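Local coordinates for protein taurine:2-oxoglutarate aminotransferase (Bifidobacterium kashiwanohense PV20-2, PDB 6JIX) that probably transfers the amino group of taurine to 2-oxoglutarate, using pyridoxal 5'-phosphate as the cofactor of a class-III aminotransferase, at residues V254-G259 with M264-N269; P396-K401 with T441-N446; R200-L205 with R239-K244. All blocks are in the same frame, centred on the assembly; numbering follows the deposited sequence.

Interaction 1 (V254-G259 with M264-N269); sequences VMAGFG and MFAWQN. With PLP (pyridoxal-5'-phosphate), chain G.
Met264 O is gripped by two successive amides of the facing segment. Phe258 N donates to it over 2.6 Å, almost straight onto the carbonyl oxygen (C=O...N angle 168°), although the N-H itself is bent. Gly259 N adds a weak bond, and its positive phi suits glycine. Beside this backbone clasp, the side chains of Phe258 and Phe265 run side by side in the same direction, and their rings meet as a T-shaped pair, planes 73° apart. Here Phe265 presents its edge, CE1 standing 3.9 Å from Phe258 CZ over one face of that ring. On the far side of the clasp the methyl groups of Ala256 and Ala266 touch, CB to CB. The returning limb of the loop is also braced from within: Phe265 N donates to Gln268 OE1 at 2.8 Å from above the amide plane, while Ala266 O takes both the backbone N and ND2 of Asn269.

The same loop carries the cofactor floor. With CG1 of Val254 anti to its own N (chi1 162°), that methyl is set over the pyridine ring, 3.7 Å from PLP C4, while CB lies 3.5 Å from PLP N1. Putting an alanine at Val254 would remove both methyl branches and would probably open a gap against this face, giving the ring freedom to tilt. Met255 CE approaches the cofactor at PLP O3.

Asp252, also in the cofactor pocket, bonds Val254 N, and Glu253 receives the amides of Ala266 and Trp267. The loop thus adds an apolar face to a pocket whose polar grip includes Gly116 N, Ala117 N and Thr313 N of the second subunit: its amides help close a buried turn, while Val254 offers hydrocarbon to the pyridine.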
loop_
_atom_site.group_PDB
_atom_site.type_symbol
_atom_site.label_atom_id
_atom_site.label_comp_id
_atom_site.label_asym_id
_atom_site.label_seq_id
_atom_site.Cartn_x
_atom_site.Cartn_y
_atom_site.Cartn_z
ATOM N N VAL A 254 1.131 -4.269 13.495
ATOM C CA VAL A 254 1.685 -4.717 12.219
ATOM C C VAL A 254 2.786 -5.755 12.447
ATOM O O VAL A 254 2.852 -6.776 11.749
ATOM C CB VAL A 254 2.188 -3.513 11.397
ATOM C CG1 VAL A 254 3.157 -3.967 10.304
ATOM C CG2 VAL A 254 1.009 -2.760 10.791
ATOM N N MET A 255 3.678 -5.504 13.403
ATOM C CA MET A 255 4.770 -6.427 13.672
ATOM C C MET A 255 4.467 -7.404 14.802
ATOM O O MET A 255 4.878 -8.563 14.734
ATOM C CB MET A 255 6.057 -5.659 14.000
ATOM C CG MET A 255 7.193 -6.580 14.422
ATOM S SD MET A 255 8.857 -5.898 14.208
ATOM C CE MET A 255 8.736 -5.320 12.520
ATOM N N ALA A 256 3.738 -6.977 15.825
ATOM C CA ALA A 256 3.543 -7.791 17.016
ATOM C C ALA A 256 2.265 -8.618 16.974
ATOM O O ALA A 256 1.995 -9.354 17.930
ATOM C CB ALA A 256 3.546 -6.908 18.268
ATOM N N GLY A 257 1.494 -8.539 15.884
ATOM C CA GLY A 257 0.252 -9.279 15.797
ATOM C C GLY A 257 0.433 -10.726 15.336
ATOM O O GLY A 257 1.505 -11.165 14.927
ATOM N N PHE A 258 -0.647 -11.489 15.480
ATOM C CA PHE A 258 -0.763 -12.849 14.960
ATOM C C PHE A 258 0.258 -13.805 15.591
ATOM O O PHE A 258 1.079 -14.433 14.922
ATOM C CB PHE A 258 -0.701 -12.816 13.430
ATOM C CG PHE A 258 -1.861 -12.064 12.837
ATOM C CD1 PHE A 258 -3.123 -12.619 12.836
ATOM C CD2 PHE A 258 -1.711 -10.759 12.386
ATOM C CE1 PHE A 258 -4.206 -11.907 12.342
ATOM C CE2 PHE A 258 -2.792 -10.041 11.890
ATOM C CZ PHE A 258 -4.037 -10.611 11.867
ATOM N N GLY A 259 0.166 -13.920 16.921
ATOM C CA GLY A 259 0.889 -14.929 17.663
ATOM C C GLY A 259 2.306 -14.572 18.027
ATOM O O GLY A 259 2.939 -15.320 18.789
ATOM N N MET A 264 -2.959 -13.630 20.321
ATOM C CA MET A 264 -3.278 -13.318 18.928
ATOM C C MET A 264 -2.872 -11.884 18.577
ATOM O O MET A 264 -2.270 -11.638 17.527
ATOM C CB MET A 264 -4.757 -13.560 18.636
ATOM C CG MET A 264 -5.089 -13.493 17.141
ATOM S SD MET A 264 -4.620 -14.963 16.148
ATOM C CE MET A 264 -4.510 -16.220 17.427
ATOM N N PHE A 265 -3.174 -10.925 19.447
ATOM C CA PHE A 265 -2.688 -9.566 19.281
ATOM C C PHE A 265 -1.902 -9.177 20.521
ATOM O O PHE A 265 -2.280 -9.529 21.641
ATOM C CB PHE A 265 -3.839 -8.590 19.034
ATOM C CG PHE A 265 -4.637 -8.914 17.807
ATOM C CD1 PHE A 265 -4.036 -8.899 16.550
ATOM C CD2 PHE A 265 -5.982 -9.260 17.901
ATOM C CE1 PHE A 265 -4.773 -9.213 15.397
ATOM C CE2 PHE A 265 -6.720 -9.579 16.756
ATOM C CZ PHE A 265 -6.110 -9.558 15.507
ATOM N N ALA A 266 -0.787 -8.476 20.319
ATOM C CA ALA A 266 0.059 -8.135 21.457
ATOM C C ALA A 266 -0.684 -7.266 22.462
ATOM O O ALA A 266 -0.492 -7.426 23.674
ATOM C CB ALA A 266 1.347 -7.448 20.993
ATOM N N TRP A 267 -1.569 -6.379 22.004
ATOM C CA TRP A 267 -2.273 -5.586 23.002
ATOM C C TRP A 267 -3.081 -6.476 23.946
ATOM O O TRP A 267 -3.412 -6.050 25.056
ATOM C CB TRP A 267 -3.150 -4.512 22.338
ATOM C CG TRP A 267 -4.230 -5.011 21.435
ATOM C CD1 TRP A 267 -4.207 -5.044 20.068
ATOM C CD2 TRP A 267 -5.521 -5.518 21.825
ATOM N NE1 TRP A 267 -5.387 -5.560 19.585
ATOM C CE2 TRP A 267 -6.213 -5.852 20.639
ATOM C CE3 TRP A 267 -6.152 -5.733 23.057
ATOM C CZ2 TRP A 267 -7.504 -6.393 20.654
ATOM C CZ3 TRP A 267 -7.432 -6.270 23.069
ATOM C CH2 TRP A 267 -8.093 -6.594 21.873
ATOM N N GLN A 268 -3.326 -7.734 23.570
ATOM C CA GLN A 268 -4.022 -8.652 24.463
ATOM C C GLN A 268 -3.158 -9.089 25.646
ATOM O O GLN A 268 -3.666 -9.793 26.525
ATOM C CB GLN A 268 -4.503 -9.883 23.692
ATOM C CG GLN A 268 -5.819 -9.663 22.957
ATOM C CD GLN A 268 -5.994 -10.614 21.775
ATOM O OE1 GLN A 268 -5.065 -11.341 21.412
ATOM N NE2 GLN A 268 -7.183 -10.612 21.173
ATOM N N ASN A 269 -1.873 -8.709 25.692
ATOM C CA ASN A 269 -1.069 -8.988 26.873
ATOM C C ASN A 269 -1.265 -7.943 27.949
ATOM O O ASN A 269 -0.635 -8.043 29.007
ATOM C CB ASN A 269 0.423 -8.997 26.532
ATOM C CG ASN A 269 0.810 -10.123 25.629
ATOM O OD1 ASN A 269 0.995 -11.253 26.076
ATOM N ND2 ASN A 269 0.948 -9.828 24.342
HETATM N N1 PLP G . 4.126 -0.648 11.771
HETATM C C2 PLP G . 5.072 -1.433 12.294
HETATM C C2A PLP G . 5.075 -1.762 13.776
HETATM C C3 PLP G . 6.093 -1.972 11.472
HETATM O O3 PLP G . 7.088 -2.783 11.984
HETATM C C4 PLP G . 6.108 -1.695 10.123
HETATM C C4A PLP G . 7.242 -2.306 9.250
HETATM O O4A PLP G . 8.331 -2.589 9.751
HETATM C C5 PLP G . 5.074 -0.853 9.609
HETATM C C6 PLP G . 4.084 -0.346 10.461
HETATM C C5A PLP G . 5.047 -0.513 8.074
HETATM O O4P PLP G . 4.505 -1.632 7.449
HETATM P P PLP G . 4.654 -1.814 5.838
HETATM O O1P PLP G . 3.833 -2.936 5.374
HETATM O O2P PLP G . 4.094 -0.658 5.110
HETATM O O3P PLP G . 6.285 -1.996 5.466
#

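Interaction 2 (P396-K401 with T441-N446); sequences PQIMAK and TWVDEN
Gln397, the first residue of 396-401 to reach the other helix, stretches its chain out beyond CG and brings its amide nitrogen to the rim of Trp442. Gln397 NE2 lies 3.4 Å from Trp442 CH2, close to the plane of the indole, so the amide meets the edge of the six-membered ring and does not lie over the face. The two flat groups are turned 74° apart, and their side chains cross at about a right angle. The indole is held out to this meeting by chi1 of 174°, which places Trp442 CG anti to its backbone N. This is a van der Waals contact of a polar end with an aromatic rim, on the outer side of the pair.

One residue on, Ile398 turns to the buried side. Its CG1, CG2 and CD1 all gather round a single methyl of Val443, the nearest being Ile398 CG1 at 3.7 Å from Val443 CG2. These side chains, too, cross nearly at right angles, and both are buried. Farther along, the CB of Lys401 points toward the partner helix and touches Val439; the rest of that side chain is not modelled.

The pair shows in small form how a short helix is laid on a long one: an aliphatic contact inside, an amide against an indole edge on the outer side. Helix 395-404 rests on the C-terminal helix 426-447, where Ile398 also meets Val439 and Leu447. Beneath it, Ile398 and Met399 touch Ile416 of strand 415-418, whereas Val443 packs on Cys360 and Met385, and Asp444 holds His358 and Cys360 N where strand 361-367 begins.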
loop_
_atom_site.group_PDB
_atom_site.type_symbol
_atom_site.label_atom_id
_atom_site.label_comp_id
_atom_site.label_asym_id
_atom_site.label_seq_id
_atom_site.Cartn_x
_atom_site.Cartn_y
_atom_site.Cartn_z
ATOM N N PRO A 396 25.827 -4.139 11.455
ATOM C CA PRO A 396 25.761 -5.020 10.274
ATOM C C PRO A 396 26.879 -6.054 10.236
ATOM O O PRO A 396 26.658 -7.182 9.779
ATOM C CB PRO A 396 25.827 -4.033 9.098
ATOM C CG PRO A 396 25.257 -2.776 9.642
ATOM C CD PRO A 396 25.686 -2.717 11.086
ATOM N N GLN A 397 28.079 -5.695 10.692
ATOM C CA GLN A 397 29.159 -6.665 10.857
ATOM C C GLN A 397 28.698 -7.884 11.651
ATOM O O GLN A 397 28.937 -9.031 11.253
ATOM C CB GLN A 397 30.315 -5.985 11.584
ATOM C CG GLN A 397 31.690 -6.235 11.058
ATOM C CD GLN A 397 32.705 -5.363 11.774
ATOM O OE1 GLN A 397 32.539 -4.139 11.868
ATOM N NE2 GLN A 397 33.737 -5.995 12.335
ATOM N N ILE A 398 28.051 -7.644 12.800
ATOM C CA ILE A 398 27.532 -8.723 13.642
ATOM C C ILE A 398 26.444 -9.500 12.913
ATOM O O ILE A 398 26.391 -10.737 12.970
ATOM C CB ILE A 398 26.983 -8.148 14.957
ATOM C CG1 ILE A 398 27.998 -7.224 15.625
ATOM C CG2 ILE A 398 26.510 -9.273 15.862
ATOM C CD1 ILE A 398 27.446 -6.544 16.851
ATOM N N MET A 399 25.545 -8.779 12.240
ATOM C CA MET A 399 24.480 -9.420 11.484
ATOM C C MET A 399 25.053 -10.305 10.387
ATOM O O MET A 399 24.463 -11.339 10.055
ATOM C CB MET A 399 23.553 -8.352 10.901
ATOM C CG MET A 399 22.137 -8.313 11.486
ATOM S SD MET A 399 22.007 -8.451 13.276
ATOM C CE MET A 399 22.050 -6.715 13.760
ATOM N N ALA A 400 26.209 -9.922 9.828
ATOM C CA ALA A 400 26.861 -10.703 8.778
ATOM C C ALA A 400 27.614 -11.903 9.345
ATOM O O ALA A 400 27.606 -12.981 8.744
ATOM C CB ALA A 400 27.810 -9.816 7.981
ATOM N N LYS A 401 28.296 -11.734 10.480
ATOM C CA LYS A 401 28.896 -12.888 11.141
ATOM C C LYS A 401 27.825 -13.937 11.440
ATOM O O LYS A 401 28.057 -15.144 11.271
ATOM C CB LYS A 401 29.647 -12.444 12.409
ATOM N N THR A 441 30.372 -14.365 21.232
ATOM C CA THR A 441 31.757 -14.488 21.665
ATOM C C THR A 441 32.689 -13.690 20.761
ATOM O O THR A 441 33.558 -12.960 21.246
ATOM C CB THR A 441 32.179 -15.955 21.696
ATOM O OG1 THR A 441 31.610 -16.594 22.850
ATOM C CG2 THR A 441 33.698 -16.041 21.755
ATOM N N TRP A 442 32.500 -13.769 19.447
ATOM C CA TRP A 442 33.342 -12.977 18.556
ATOM C C TRP A 442 33.203 -11.479 18.840
ATOM O O TRP A 442 34.193 -10.733 18.796
ATOM C CB TRP A 442 32.996 -13.288 17.107
ATOM C CG TRP A 442 33.700 -12.428 16.091
ATOM C CD1 TRP A 442 34.824 -12.746 15.390
ATOM C CD2 TRP A 442 33.304 -11.124 15.642
ATOM N NE1 TRP A 442 35.159 -11.720 14.536
ATOM C CE2 TRP A 442 34.244 -10.713 14.673
ATOM C CE3 TRP A 442 32.253 -10.263 15.969
ATOM C CZ2 TRP A 442 34.164 -9.482 14.027
ATOM C CZ3 TRP A 442 32.176 -9.039 15.325
ATOM C CH2 TRP A 442 33.127 -8.660 14.365
ATOM N N VAL A 443 31.982 -11.018 19.134
ATOM C CA VAL A 443 31.778 -9.602 19.436
ATOM C C VAL A 443 32.487 -9.230 20.731
ATOM O O VAL A 443 33.175 -8.204 20.803
ATOM C CB VAL A 443 30.275 -9.274 19.508
ATOM C CG1 VAL A 443 30.068 -7.885 20.081
ATOM C CG2 VAL A 443 29.637 -9.397 18.129
ATOM N N ASP A 444 32.322 -10.059 21.771
ATOM C CA ASP A 444 33.070 -9.912 23.016
ATOM C C ASP A 444 34.545 -9.609 22.779
ATOM O O ASP A 444 35.112 -8.689 23.380
ATOM C CB ASP A 444 32.940 -11.189 23.844
ATOM C CG ASP A 444 31.666 -11.233 24.633
ATOM O OD1 ASP A 444 30.877 -10.278 24.511
ATOM O OD2 ASP A 444 31.452 -12.215 25.380
ATOM N N GLU A 445 35.179 -10.363 21.890
ATOM C CA GLU A 445 36.622 -10.300 21.727
ATOM C C GLU A 445 37.074 -9.313 20.665
ATOM O O GLU A 445 38.280 -9.078 20.549
ATOM C CB GLU A 445 37.173 -11.683 21.372
ATOM C CG GLU A 445 36.988 -12.699 22.473
ATOM C CD GLU A 445 37.052 -14.132 21.962
ATOM O OE1 GLU A 445 37.152 -14.317 20.722
ATOM O OE2 GLU A 445 36.999 -15.067 22.802
ATOM N N ASN A 446 36.157 -8.729 19.893
ATOM C CA ASN A 446 36.555 -7.873 18.785
ATOM C C ASN A 446 35.904 -6.493 18.763
ATOM O O ASN A 446 36.370 -5.629 18.010
ATOM C CB ASN A 446 36.293 -8.585 17.456
ATOM C CG ASN A 446 37.308 -9.669 17.194
ATOM O OD1 ASN A 446 36.969 -10.852 17.135
ATOM N ND2 ASN A 446 38.576 -9.274 17.067
#

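Interaction 3 (R200-L205 with R239-K244); sequences RLDEQL and RALCDK
The carboxylate of Asp202 has a methyl of Leu241 resting on one of its faces. Leu241 CD2 stands almost straight above Asp202 CG at 3.8 Å, about equally far from the two oxygens. Both oxygens have polar partners: OD1 is hydrogen-bonded to Tyr245 OH, while a water donates to Asp202 OD2 over 3.2 Å from well above the carboxylate plane, on the same side as the methyl. That water also takes a weak bond from Lys244, whose NZ lies 4.9 Å from Asp202 OD2, too far for a direct bridge but near enough that the positive charge would probably favour the ionised acid. Within its own helix, Arg239 NH2 pairs with Asp243 OD1 at 2.8 Å, and its NH1 reaches beyond the helix to Asp275.

Leu241 is the side chain that joins everything here. Its CG is anti to the carbonyl carbon (chi1 -58°), and its two methyls divide the work: CD2 goes to the acid, CD1 to the leucines one turn apart on the facing helix. Leu241 CD1 comes within 3.6 Å of Leu201 CD2 and 4.2 Å of Leu205 CD1, the chains meeting at a slant. The example shows one leucine serving an amphipathic boundary, hydrocarbon on its inner branch and a hydrated carboxylate on its outer one.

The two helix segments run nearly parallel, 26° apart with their axes 11.0 Å from each other, and lie against the same face of the large seven-stranded sheet. Leu201 and Cys242 both rest on Ile216 of strand 213-219; Leu201 and Leu205 reach Phe137 of strand 135-139, and Leu201 also meets Phe174 of strand 171-174.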
loop_
_atom_site.group_PDB
_atom_site.type_symbol
_atom_site.label_atom_id
_atom_site.label_comp_id
_atom_site.label_asym_id
_atom_site.label_seq_id
_atom_site.Cartn_x
_atom_site.Cartn_y
_atom_site.Cartn_z
ATOM N N ARG A 200 4.747 12.620 32.266
ATOM C CA ARG A 200 5.267 13.349 31.112
ATOM C C ARG A 200 4.246 13.409 29.986
ATOM O O ARG A 200 4.086 14.450 29.334
ATOM C CB ARG A 200 6.544 12.696 30.594
ATOM C CG ARG A 200 7.720 12.696 31.529
ATOM C CD ARG A 200 8.937 12.309 30.724
ATOM N NE ARG A 200 10.005 11.779 31.552
ATOM C CZ ARG A 200 11.219 11.490 31.096
ATOM N NH1 ARG A 200 11.521 11.680 29.811
ATOM N NH2 ARG A 200 12.127 11.010 31.930
ATOM N N LEU A 201 3.578 12.285 29.706
ATOM C CA LEU A 201 2.609 12.269 28.616
ATOM C C LEU A 201 1.375 13.099 28.968
ATOM O O LEU A 201 0.926 13.929 28.171
ATOM C CB LEU A 201 2.238 10.829 28.274
ATOM C CG LEU A 201 1.105 10.623 27.268
ATOM C CD1 LEU A 201 1.414 11.281 25.904
ATOM C CD2 LEU A 201 0.795 9.141 27.123
ATOM N N ASP A 202 0.828 12.906 30.169
ATOM C CA ASP A 202 -0.279 13.739 30.640
ATOM C C ASP A 202 0.068 15.227 30.542
ATOM O O ASP A 202 -0.726 16.039 30.043
ATOM C CB ASP A 202 -0.629 13.353 32.085
ATOM C CG ASP A 202 -1.963 13.911 32.540
ATOM O OD1 ASP A 202 -2.690 14.491 31.721
ATOM O OD2 ASP A 202 -2.301 13.768 33.730
ATOM N N GLU A 203 1.265 15.601 31.005
ATOM C CA GLU A 203 1.641 17.009 30.982
ATOM C C GLU A 203 1.732 17.527 29.556
ATOM O O GLU A 203 1.305 18.649 29.273
ATOM C CB GLU A 203 2.957 17.219 31.716
ATOM C CG GLU A 203 2.983 18.521 32.497
ATOM C CD GLU A 203 4.312 18.765 33.205
ATOM O OE1 GLU A 203 5.318 18.088 32.867
ATOM O OE2 GLU A 203 4.342 19.637 34.103
ATOM N N GLN A 204 2.303 16.730 28.647
ATOM C CA GLN A 204 2.392 17.150 27.255
ATOM C C GLN A 204 1.014 17.216 26.607
ATOM O O GLN A 204 0.717 18.167 25.867
ATOM C CB GLN A 204 3.309 16.218 26.477
ATOM C CG GLN A 204 3.541 16.702 25.065
ATOM C CD GLN A 204 4.450 15.807 24.286
ATOM O OE1 GLN A 204 4.677 14.670 24.673
ATOM N NE2 GLN A 204 4.986 16.310 23.182
ATOM N N LEU A 205 0.150 16.240 26.886
ATOM C CA LEU A 205 -1.228 16.337 26.411
ATOM C C LEU A 205 -1.870 17.632 26.893
ATOM O O LEU A 205 -2.509 18.351 26.117
ATOM C CB LEU A 205 -2.042 15.131 26.870
ATOM C CG LEU A 205 -1.764 13.792 26.187
ATOM C CD1 LEU A 205 -2.414 12.663 26.976
ATOM C CD2 LEU A 205 -2.259 13.827 24.738
ATOM N N ARG A 239 -4.042 4.043 28.120
ATOM C CA ARG A 239 -5.471 3.819 27.886
ATOM C C ARG A 239 -6.319 4.673 28.822
ATOM O O ARG A 239 -7.393 5.160 28.442
ATOM C CB ARG A 239 -5.811 2.336 28.055
ATOM C CG ARG A 239 -7.286 2.018 27.933
ATOM C CD ARG A 239 -7.750 2.140 26.500
ATOM N NE ARG A 239 -8.340 3.446 26.203
ATOM C CZ ARG A 239 -8.973 3.725 25.068
ATOM N NH1 ARG A 239 -9.089 2.786 24.131
ATOM N NH2 ARG A 239 -9.490 4.934 24.864
ATOM N N ALA A 240 -5.856 4.857 30.057
ATOM C CA ALA A 240 -6.597 5.678 31.009
ATOM C C ALA A 240 -6.607 7.142 30.580
ATOM O O ALA A 240 -7.654 7.804 30.628
ATOM C CB ALA A 240 -5.994 5.519 32.406
ATOM N N LEU A 241 -5.448 7.672 30.165
ATOM C CA LEU A 241 -5.412 9.062 29.709
ATOM C C LEU A 241 -6.329 9.268 28.511
ATOM O O LEU A 241 -7.037 10.278 28.435
ATOM C CB LEU A 241 -3.986 9.500 29.371
ATOM C CG LEU A 241 -2.910 9.428 30.444
ATOM C CD1 LEU A 241 -1.554 9.688 29.804
ATOM C CD2 LEU A 241 -3.209 10.416 31.585
ATOM N N CYS A 242 -6.318 8.332 27.554
ATOM C CA CYS A 242 -7.221 8.449 26.415
ATOM C C CYS A 242 -8.665 8.507 26.886
ATOM O O CYS A 242 -9.443 9.358 26.440
ATOM C CB CYS A 242 -7.030 7.279 25.451
ATOM S SG CYS A 242 -5.411 7.200 24.667
ATOM N N ASP A 243 -9.030 7.610 27.803
ATOM C CA ASP A 243 -10.382 7.592 28.343
ATOM C C ASP A 243 -10.713 8.919 29.015
ATOM O O ASP A 243 -11.789 9.491 28.803
ATOM C CB ASP A 243 -10.520 6.440 29.337
ATOM C CG ASP A 243 -10.521 5.070 28.671
ATOM O OD1 ASP A 243 -10.633 4.964 27.427
ATOM O OD2 ASP A 243 -10.418 4.077 29.417
ATOM N N LYS A 244 -9.794 9.419 29.844
ATOM C CA LYS A 244 -10.005 10.689 30.533
ATOM C C LYS A 244 -10.289 11.817 29.548
ATOM O O LYS A 244 -11.165 12.652 29.789
ATOM C CB LYS A 244 -8.782 11.019 31.386
ATOM C CG LYS A 244 -8.941 12.215 32.289
ATOM C CD LYS A 244 -7.703 12.394 33.168
ATOM C CE LYS A 244 -7.635 13.790 33.771
ATOM N NZ LYS A 244 -6.998 13.775 35.124
HETATM O O HOH W 1 -4.512 11.541 34.501
#

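In the fold
Followed from the N terminus, the contacts come in the order 3, 1, 2, strictly in series: none nests in or crosses another. Interaction 3 closes the first loop, from helix 190-208 through strand 213-219 to helix 234-245, on one face of the seven-stranded sheet. Past strand 248-252, interaction 1 pinches a much shorter loop beside the cofactor, before the chain enters strand 276-279. Interaction 2 comes last, fastening helix 395-404 to the C-terminal helix beside the three-stranded sheet. Their centres are spread out, about 23 Å between interactions 3 and 1, 31 Å between 1 and 2, and 42 Å between 3 and 2, with interaction 1 deepest inside the chain.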